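Local coordinates for DinB-like domain-containing protein (Thermus thermophilus, PDB 2YQY) that is of unknown function but folds as a DinB-like four-helix bundle with an exposed histidine triad, which may mark a metal site, at residues Arg115-Leu120 with Tyr154-His159. Sequence-based numbering, arbitrary orientation.
Sequences RARAFL and YHEAHH
Arg117 and Glu156 meet in a single buried salt bridge in the core of the DinB-like four-helix bundle; CA of Arg117 and CA of Glu156, the closest pair between the two segments, lie 11.3 Å apart. NH2 of Arg117 donates to OE1 of Glu156 over 3.1 Å; the bond is bent, 139° at the hydrogen. The oxygen sits at the guanidinium edge, near its plane, whereas the nitrogen arrives from above the carboxylate plane, the two flat groups being turned 50° apart. Glu156 gets there by extension: CG lies anti to the backbone N (chi1 -173°) and the chain runs straight on to CD. Arg117 instead bends at chi2 and chi3, and the two side chains cross at about a right angle.

Further salt bridges join Glu58 to Arg117 NE and Arg21 to Glu156 OE2; hydrogen bonds link Arg117 NH1 to the Leu17 carbonyl and Ser20 OG to Glu156 OE1. Cut back to alanine, Glu156 would probably leave Arg117 and Arg21, whose NH2 atoms lie close, without this counter-charge.

His155 and His159 turn elsewhere and meet His53, probably as the exposed histidine triad. The bridge ties helix 106-126 to helix 153-165, with helices 10-30 and 47-71 adding to the polar network.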
loop_
_atom_site.group_PDB
_atom_site.type_symbol
_atom_site.label_atom_id
_atom_site.label_comp_id
_atom_site.label_asym_id
_atom_site.label_seq_id
_atom_site.Cartn_x
_atom_site.Cartn_y
_atom_site.Cartn_z
ATOM N N ARG A 115 0.108 -5.146 9.687
ATOM C CA ARG A 115 -1.044 -4.548 10.365
ATOM C C ARG A 115 -1.932 -3.767 9.391
ATOM O O ARG A 115 -3.141 -3.954 9.367
ATOM C CB ARG A 115 -0.574 -3.629 11.489
ATOM C CG ARG A 115 -1.700 -3.140 12.369
ATOM N N ALA A 116 -1.327 -2.881 8.609
ATOM C CA ALA A 116 -2.092 -2.045 7.672
ATOM C C ALA A 116 -2.767 -2.899 6.602
ATOM O O ALA A 116 -3.919 -2.652 6.212
ATOM C CB ALA A 116 -1.175 -0.966 7.053
ATOM N N ARG A 117 -2.057 -3.934 6.145
ATOM C CA ARG A 117 -2.590 -4.851 5.131
ATOM C C ARG A 117 -3.755 -5.674 5.695
ATOM O O ARG A 117 -4.752 -5.839 5.000
ATOM C CB ARG A 117 -1.490 -5.765 4.538
ATOM C CG ARG A 117 -2.030 -6.864 3.578
ATOM C CD ARG A 117 -2.815 -6.297 2.368
ATOM N NE ARG A 117 -1.992 -5.435 1.515
ATOM C CZ ARG A 117 -1.418 -5.818 0.370
ATOM N NH1 ARG A 117 -1.550 -7.082 -0.066
ATOM N NH2 ARG A 117 -0.713 -4.936 -0.347
ATOM N N ALA A 118 -3.656 -6.156 6.944
ATOM C CA ALA A 118 -4.814 -6.841 7.580
ATOM C C ALA A 118 -6.035 -5.909 7.640
ATOM O O ALA A 118 -7.144 -6.318 7.326
ATOM C CB ALA A 118 -4.459 -7.380 8.999
ATOM N N PHE A 119 -5.808 -4.648 8.016
ATOM C CA PHE A 119 -6.857 -3.630 8.151
ATOM C C PHE A 119 -7.459 -3.359 6.772
ATOM O O PHE A 119 -8.670 -3.369 6.595
ATOM C CB PHE A 119 -6.232 -2.343 8.737
ATOM C CG PHE A 119 -7.215 -1.223 8.960
ATOM C CD1 PHE A 119 -8.584 -1.473 9.067
ATOM C CD2 PHE A 119 -6.769 0.090 9.086
ATOM C CE1 PHE A 119 -9.495 -0.416 9.267
ATOM C CE2 PHE A 119 -7.670 1.127 9.303
ATOM C CZ PHE A 119 -9.031 0.870 9.394
ATOM N N LEU A 120 -6.602 -3.104 5.785
ATOM C CA LEU A 120 -7.098 -2.921 4.433
ATOM C C LEU A 120 -7.971 -4.087 3.923
ATOM O O LEU A 120 -9.047 -3.851 3.345
ATOM C CB LEU A 120 -5.945 -2.644 3.468
ATOM C CG LEU A 120 -6.324 -2.414 1.997
ATOM C CD1 LEU A 120 -7.333 -1.241 1.834
ATOM C CD2 LEU A 120 -5.066 -2.181 1.184
ATOM N N TYR A 154 -1.889 0.227 -7.577
ATOM C CA TYR A 154 -0.906 0.997 -8.363
ATOM C C TYR A 154 0.183 1.541 -7.441
ATOM O O TYR A 154 1.353 1.563 -7.795
ATOM C CB TYR A 154 -1.599 2.125 -9.155
ATOM C CG TYR A 154 -0.648 2.994 -9.979
ATOM C CD1 TYR A 154 0.386 2.440 -10.718
ATOM C CD2 TYR A 154 -0.804 4.374 -10.026
ATOM C CE1 TYR A 154 1.263 3.251 -11.467
ATOM C CE2 TYR A 154 0.058 5.186 -10.763
ATOM C CZ TYR A 154 1.076 4.626 -11.474
ATOM O OH TYR A 154 1.920 5.440 -12.207
ATOM N N HIS A 155 -0.217 1.981 -6.259
ATOM C CA HIS A 155 0.744 2.588 -5.322
ATOM C C HIS A 155 1.840 1.589 -4.916
ATOM O O HIS A 155 3.019 1.895 -4.977
ATOM C CB HIS A 155 0.022 3.094 -4.054
ATOM C CG HIS A 155 0.918 3.846 -3.127
ATOM N ND1 HIS A 155 1.209 3.416 -1.850
ATOM C CD2 HIS A 155 1.579 5.013 -3.288
ATOM C CE1 HIS A 155 2.025 4.278 -1.273
ATOM N NE2 HIS A 155 2.259 5.261 -2.119
ATOM N N GLU A 156 1.432 0.416 -4.453
ATOM C CA GLU A 156 2.401 -0.603 -4.110
ATOM C C GLU A 156 3.210 -1.055 -5.319
ATOM O O GLU A 156 4.442 -1.259 -5.178
ATOM C CB GLU A 156 1.771 -1.803 -3.434
ATOM C CG GLU A 156 2.851 -2.776 -2.931
ATOM C CD GLU A 156 2.285 -3.824 -2.034
ATOM O OE1 GLU A 156 1.443 -4.634 -2.494
ATOM O OE2 GLU A 156 2.686 -3.837 -0.852
ATOM N N ALA A 157 2.571 -1.180 -6.501
ATOM C CA ALA A 157 3.320 -1.593 -7.697
ATOM C C ALA A 157 4.405 -0.551 -8.032
ATOM O O ALA A 157 5.559 -0.869 -8.323
ATOM C CB ALA A 157 2.373 -1.847 -8.910
ATOM N N HIS A 158 4.024 0.710 -7.957
ATOM C CA HIS A 158 4.943 1.794 -8.241
ATOM C C HIS A 158 6.183 1.763 -7.298
ATOM O O HIS A 158 7.352 1.867 -7.754
ATOM C CB HIS A 158 4.224 3.132 -8.104
ATOM C CG HIS A 158 5.162 4.292 -8.146
ATOM N ND1 HIS A 158 5.498 4.935 -9.319
ATOM C CD2 HIS A 158 5.888 4.882 -7.167
ATOM C CE1 HIS A 158 6.384 5.882 -9.061
ATOM N NE2 HIS A 158 6.649 5.864 -7.765
ATOM N N HIS A 159 5.939 1.597 -5.994
ATOM C CA HIS A 159 7.064 1.654 -5.021
ATOM C C HIS A 159 7.917 0.398 -5.068
ATOM O O HIS A 159 9.126 0.467 -4.962
ATOM C CB HIS A 159 6.564 2.005 -3.619
ATOM C CG HIS A 159 6.135 3.445 -3.520
ATOM N ND1 HIS A 159 7.034 4.484 -3.578
ATOM C CD2 HIS A 159 4.907 4.016 -3.521
ATOM C CE1 HIS A 159 6.384 5.636 -3.572
ATOM N NE2 HIS A 159 5.087 5.375 -3.518
#